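Local coordinates for protein putative Glycerophosphoryl diester phosphodiesterase (Silicibacter pomeroyi, PDB 3L12) that is a TIM-barrel protein of the glycerophosphoryl diester phosphodiesterase family and binds a magnesium ion, at residues E180-L193 and A200-P212. Residues are numbered along the deposited sequence; the frame is centred on the assembly and turned at random.
Sequences EPRTVMHSFDWALL and APDLPTSYLSQLP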
loop_
_atom_site.group_PDB
_atom_site.type_symbol
_atom_site.label_atom_id
_atom_site.label_comp_id
_atom_site.label_asym_id
_atom_site.label_seq_id
_atom_site.Cartn_x
_atom_site.Cartn_y
_atom_site.Cartn_z
ATOM N N GLU A 180 14.767 2.021 22.950
ATOM C CA GLU A 180 14.108 2.629 24.097
ATOM C C GLU A 180 13.495 4.011 23.779
ATOM O O GLU A 180 12.393 4.283 24.198
ATOM C CB GLU A 180 15.017 2.753 25.325
ATOM C CG GLU A 180 15.613 1.443 25.799
ATOM C CD GLU A 180 16.993 1.172 25.212
ATOM O OE1 GLU A 180 17.277 1.545 24.049
ATOM O OE2 GLU A 180 17.824 0.629 25.964
ATOM N N PRO A 181 14.185 4.882 23.009
ATOM C CA PRO A 181 13.601 6.218 22.774
ATOM C C PRO A 181 12.343 6.282 21.944
ATOM O O PRO A 181 11.715 7.372 21.829
ATOM C CB PRO A 181 14.717 6.962 22.013
ATOM C CG PRO A 181 15.967 6.265 22.377
ATOM C CD PRO A 181 15.560 4.803 22.484
ATOM N N ARG A 182 11.981 5.159 21.336
ATOM C CA ARG A 182 10.776 5.081 20.515
ATOM C C ARG A 182 9.720 4.108 21.006
ATOM O O ARG A 182 8.617 4.065 20.438
ATOM C CB ARG A 182 11.183 4.604 19.125
ATOM C CG ARG A 182 11.997 5.611 18.302
ATOM C CD ARG A 182 11.124 6.755 17.901
ATOM N NE ARG A 182 11.819 7.563 16.920
ATOM C CZ ARG A 182 12.639 8.546 17.226
ATOM N NH1 ARG A 182 12.861 8.859 18.486
ATOM N NH2 ARG A 182 13.249 9.224 16.260
ATOM N N THR A 183 9.979 3.374 22.075
ATOM C CA THR A 183 9.077 2.307 22.488
ATOM C C THR A 183 8.152 2.614 23.668
ATOM O O THR A 183 8.564 3.117 24.701
ATOM C CB THR A 183 9.915 1.064 22.866
ATOM O OG1 THR A 183 10.723 0.679 21.740
ATOM C CG2 THR A 183 8.995 -0.103 23.299
ATOM N N VAL A 184 6.893 2.228 23.465
ATOM C CA VAL A 184 5.858 2.324 24.453
ATOM C C VAL A 184 5.317 0.937 24.722
ATOM O O VAL A 184 4.953 0.220 23.793
ATOM C CB VAL A 184 4.703 3.230 23.975
ATOM C CG1 VAL A 184 3.596 3.323 25.033
ATOM C CG2 VAL A 184 5.227 4.598 23.618
HETATM N N MSE A 185 5.270 0.546 25.992
HETATM C CA MSE A 185 4.778 -0.753 26.395
HETATM C C MSE A 185 3.250 -0.664 26.559
HETATM O O MSE A 185 2.764 0.113 27.337
HETATM C CB MSE A 185 5.510 -1.192 27.649
HETATM C CG MSE A 185 7.034 -1.249 27.452
HETATM SE SE MSE A 185 7.693 -2.654 26.328
HETATM C CE MSE A 185 7.913 -4.000 27.641
ATOM N N HIS A 186 2.523 -1.495 25.811
ATOM C CA HIS A 186 1.081 -1.354 25.565
ATOM C C HIS A 186 0.370 -2.679 25.774
ATOM O O HIS A 186 0.866 -3.698 25.298
ATOM C CB HIS A 186 1.021 -0.831 24.110
ATOM C CG HIS A 186 -0.320 -0.655 23.479
ATOM N ND1 HIS A 186 -1.179 0.379 23.791
ATOM C CD2 HIS A 186 -0.873 -1.298 22.416
ATOM C CE1 HIS A 186 -2.232 0.320 22.985
ATOM N NE2 HIS A 186 -2.066 -0.680 22.141
ATOM N N SER A 187 -0.770 -2.688 26.481
ATOM C CA SER A 187 -1.457 -3.946 26.713
ATOM C C SER A 187 -2.847 -3.823 27.282
ATOM O O SER A 187 -3.179 -2.847 27.959
ATOM C CB SER A 187 -0.623 -4.777 27.745
ATOM O OG SER A 187 -0.942 -6.170 27.710
ATOM N N PHE A 188 -3.611 -4.874 27.031
ATOM C CA PHE A 188 -4.858 -5.100 27.732
ATOM C C PHE A 188 -4.564 -5.685 29.115
ATOM O O PHE A 188 -5.396 -5.607 29.993
ATOM C CB PHE A 188 -5.774 -6.100 27.024
ATOM C CG PHE A 188 -6.636 -5.499 25.943
ATOM C CD1 PHE A 188 -7.777 -4.791 26.254
ATOM C CD2 PHE A 188 -6.307 -5.688 24.631
ATOM C CE1 PHE A 188 -8.605 -4.300 25.229
ATOM C CE2 PHE A 188 -7.137 -5.167 23.618
ATOM C CZ PHE A 188 -8.259 -4.500 23.945
ATOM N N ASP A 189 -3.414 -6.321 29.273
ATOM C CA ASP A 189 -3.020 -7.014 30.546
ATOM C C ASP A 189 -2.393 -5.955 31.436
ATOM O O ASP A 189 -1.184 -5.695 31.384
ATOM C CB ASP A 189 -2.051 -8.152 30.185
ATOM C CG ASP A 189 -1.825 -9.140 31.312
ATOM O OD1 ASP A 189 -1.896 -8.720 32.466
ATOM O OD2 ASP A 189 -1.554 -10.334 30.988
ATOM N N TRP A 190 -3.223 -5.334 32.255
ATOM C CA TRP A 190 -2.806 -4.236 33.077
ATOM C C TRP A 190 -1.820 -4.686 34.156
ATOM O O TRP A 190 -0.939 -3.925 34.522
ATOM C CB TRP A 190 -4.044 -3.576 33.663
ATOM C CG TRP A 190 -4.864 -2.742 32.692
ATOM C CD1 TRP A 190 -4.821 -2.776 31.331
ATOM C CD2 TRP A 190 -5.896 -1.808 33.039
ATOM N NE1 TRP A 190 -5.726 -1.879 30.808
ATOM C CE2 TRP A 190 -6.409 -1.287 31.833
ATOM C CE3 TRP A 190 -6.394 -1.326 34.248
ATOM C CZ2 TRP A 190 -7.380 -0.289 31.802
ATOM C CZ3 TRP A 190 -7.398 -0.360 34.215
ATOM C CH2 TRP A 190 -7.867 0.149 32.988
ATOM N N ALA A 191 -1.958 -5.922 34.639
ATOM C CA ALA A 191 -1.011 -6.405 35.631
ATOM C C ALA A 191 0.351 -6.497 34.987
ATOM O O ALA A 191 1.332 -6.154 35.612
ATOM C CB ALA A 191 -1.462 -7.770 36.242
ATOM N N LEU A 192 0.400 -6.943 33.733
ATOM C CA LEU A 192 1.647 -7.049 32.985
ATOM C C LEU A 192 2.306 -5.680 32.811
ATOM O O LEU A 192 3.526 -5.588 32.837
ATOM C CB LEU A 192 1.445 -7.745 31.622
ATOM C CG LEU A 192 2.672 -8.389 30.948
ATOM C CD1 LEU A 192 3.229 -9.572 31.758
ATOM C CD2 LEU A 192 2.334 -8.832 29.486
ATOM N N LEU A 193 1.505 -4.621 32.656
ATOM C CA LEU A 193 2.042 -3.270 32.524
ATOM C C LEU A 193 2.727 -2.846 33.842
ATOM O O LEU A 193 3.703 -2.117 33.824
ATOM C CB LEU A 193 0.963 -2.263 32.090
ATOM C CG LEU A 193 0.395 -2.476 30.701
ATOM C CD1 LEU A 193 -0.812 -1.557 30.477
ATOM C CD2 LEU A 193 1.486 -2.270 29.614
ATOM N N ALA A 200 11.335 -1.703 33.514
ATOM C CA ALA A 200 11.741 -0.661 32.558
ATOM C C ALA A 200 10.984 0.632 32.841
ATOM O O ALA A 200 10.154 1.046 32.049
ATOM C CB ALA A 200 11.482 -1.151 31.144
ATOM N N PRO A 201 11.283 1.289 33.982
ATOM C CA PRO A 201 10.561 2.495 34.329
ATOM C C PRO A 201 10.791 3.635 33.346
ATOM O O PRO A 201 10.043 4.623 33.368
ATOM C CB PRO A 201 11.129 2.864 35.710
ATOM C CG PRO A 201 12.416 2.163 35.786
ATOM C CD PRO A 201 12.214 0.896 35.058
ATOM N N ASP A 202 11.811 3.490 32.511
ATOM C CA ASP A 202 12.129 4.454 31.477
ATOM C C ASP A 202 11.179 4.399 30.288
ATOM O O ASP A 202 11.125 5.359 29.544
ATOM C CB ASP A 202 13.583 4.284 31.000
ATOM C CG ASP A 202 13.955 2.840 30.619
ATOM O OD1 ASP A 202 13.795 1.882 31.453
ATOM O OD2 ASP A 202 14.466 2.682 29.474
ATOM N N LEU A 203 10.409 3.311 30.134
ATOM C CA LEU A 203 9.485 3.156 29.011
ATOM C C LEU A 203 8.073 3.441 29.494
ATOM O O LEU A 203 7.630 2.854 30.506
ATOM C CB LEU A 203 9.588 1.761 28.391
ATOM C CG LEU A 203 10.968 1.272 27.968
ATOM C CD1 LEU A 203 10.821 -0.113 27.304
ATOM C CD2 LEU A 203 11.645 2.241 27.027
ATOM N N PRO A 204 7.358 4.341 28.808
ATOM C CA PRO A 204 6.016 4.601 29.262
ATOM C C PRO A 204 5.104 3.390 29.002
ATOM O O PRO A 204 5.407 2.544 28.157
ATOM C CB PRO A 204 5.608 5.861 28.491
ATOM C CG PRO A 204 6.399 5.824 27.244
ATOM C CD PRO A 204 7.702 5.124 27.612
ATOM N N THR A 205 3.995 3.345 29.748
ATOM C CA THR A 205 3.023 2.274 29.691
ATOM C C THR A 205 1.706 2.843 29.141
ATOM O O THR A 205 1.296 3.971 29.499
ATOM C CB THR A 205 2.817 1.597 31.083
ATOM O OG1 THR A 205 2.515 2.591 32.056
ATOM C CG2 THR A 205 4.088 0.841 31.533
ATOM N N SER A 206 1.053 2.022 28.328
ATOM C CA SER A 206 -0.185 2.363 27.629
ATOM C C SER A 206 -1.246 1.291 27.861
ATOM O O SER A 206 -1.022 0.119 27.602
ATOM C CB SER A 206 0.149 2.468 26.145
ATOM O OG SER A 206 -1.000 2.636 25.362
ATOM N N TYR A 207 -2.413 1.724 28.341
ATOM C CA TYR A 207 -3.486 0.860 28.827
ATOM C C TYR A 207 -4.666 0.785 27.855
ATOM O O TYR A 207 -5.393 1.782 27.666
ATOM C CB TYR A 207 -3.958 1.412 30.171
ATOM C CG TYR A 207 -3.000 1.131 31.343
ATOM C CD1 TYR A 207 -1.738 1.739 31.430
ATOM C CD2 TYR A 207 -3.374 0.297 32.389
ATOM C CE1 TYR A 207 -0.896 1.488 32.514
ATOM C CE2 TYR A 207 -2.514 0.035 33.485
ATOM C CZ TYR A 207 -1.270 0.609 33.521
ATOM O OH TYR A 207 -0.394 0.342 34.565
ATOM N N LEU A 208 -4.804 -0.356 27.213
ATOM C CA LEU A 208 -5.899 -0.640 26.324
ATOM C C LEU A 208 -7.148 -0.880 27.149
ATOM O O LEU A 208 -7.101 -1.514 28.246
ATOM C CB LEU A 208 -5.643 -1.915 25.507
ATOM C CG LEU A 208 -4.666 -1.696 24.371
ATOM C CD1 LEU A 208 -4.027 -2.995 23.832
ATOM C CD2 LEU A 208 -5.458 -0.987 23.254
ATOM N N SER A 209 -8.280 -0.463 26.601
ATOM C CA SER A 209 -9.582 -0.799 27.196
ATOM C C SER A 209 -10.612 -0.989 26.074
ATOM O O SER A 209 -10.490 -0.412 24.976
ATOM C CB SER A 209 -10.054 0.281 28.175
ATOM O OG SER A 209 -10.265 1.506 27.487
ATOM N N GLN A 210 -11.599 -1.825 26.338
ATOM C CA GLN A 210 -12.715 -2.049 25.419
ATOM C C GLN A 210 -13.922 -2.520 26.268
ATOM O O GLN A 210 -13.839 -3.539 26.947
ATOM C CB GLN A 210 -12.363 -3.048 24.331
ATOM C CG GLN A 210 -13.524 -3.288 23.343
ATOM C CD GLN A 210 -13.165 -4.212 22.257
ATOM O OE1 GLN A 210 -12.477 -5.210 22.481
ATOM N NE2 GLN A 210 -13.616 -3.916 21.049
ATOM N N LEU A 211 -15.014 -1.771 26.246
ATOM C CA LEU A 211 -16.188 -2.104 27.073
ATOM C C LEU A 211 -16.869 -3.319 26.500
ATOM O O LEU A 211 -16.847 -3.529 25.278
ATOM C CB LEU A 211 -17.152 -0.939 27.137
ATOM C CG LEU A 211 -16.620 0.335 27.806
ATOM C CD1 LEU A 211 -17.650 1.445 27.728
ATOM C CD2 LEU A 211 -16.214 0.119 29.213
ATOM N N PRO A 212 -17.447 -4.157 27.384
ATOM C CA PRO A 212 -18.161 -5.343 26.923
ATOM C C PRO A 212 -19.337 -4.933 26.052
ATOM O O PRO A 212 -19.599 -5.577 25.043
ATOM C CB PRO A 212 -18.650 -6.013 28.218
ATOM C CG PRO A 212 -18.078 -5.235 29.358
ATOM C CD PRO A 212 -17.566 -3.934 28.834
HETATM O O HOH W 1 -7.754 -3.897 29.511
HETATM O O HOH W 2 -1.174 -1.762 36.164
#
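His-186 and Ser-206 stand side by side on neighbouring parallel strands, 183-187 and 205-209, which helix 190-199 joins in a beta-alpha-beta crossover of the TIM barrel. Backbone hydrogen bonds run alternately from one strand to the other, from Met-185 N to Pro-204 O through to Leu-208 N, which meets Ser-187 O from above the carbonyl plane. On the barrel-interior side, ND1 of the His-186 imidazole and Ser-206 OG, which lies at the ring edge, share a hydrogen bond (2.8 Å, 161°), while Leu-208 CD1 lies over one face, displaced toward the rim. The serine and the leucine together should restrict rotation of the ring, whose NE2 hydrogen-bonds to an unidentified molecule, probably from the crystallisation liquor; the magnesium ion held by Glu-50, Asp-52 and Glu-149 is about 6 Å from the nearest His-186 side-chain atom. Leu-208 also serves a second ring: its CB sits over the centre of Phe-188, 3.6 Å from the centroid, so one leucine touches two aromatic faces. On the helix-facing side, Tyr-207 directs its CD2 edge at the five-membered ring of Trp-190 in an edge-to-face pair, planes 72° apart. Leu-193 CD1 makes a CH-pi contact with one face of the tyrosine, 3.4 Å from the ring centroid and almost on the normal. The tyrosine hydroxyl bonds to Arg-197 and to a water that donates to Trp-190 O. The first torsion (CG anti to the carbonyl carbon, chi1 -74°) directs the indole of Trp-190 to strand 205-209, where NE1, with the acceptor near the ring plane, donates to Leu-208 O at 2.9 Å. That carbonyl oxygen also accepts from a second water, which donates to Phe-188 O as well.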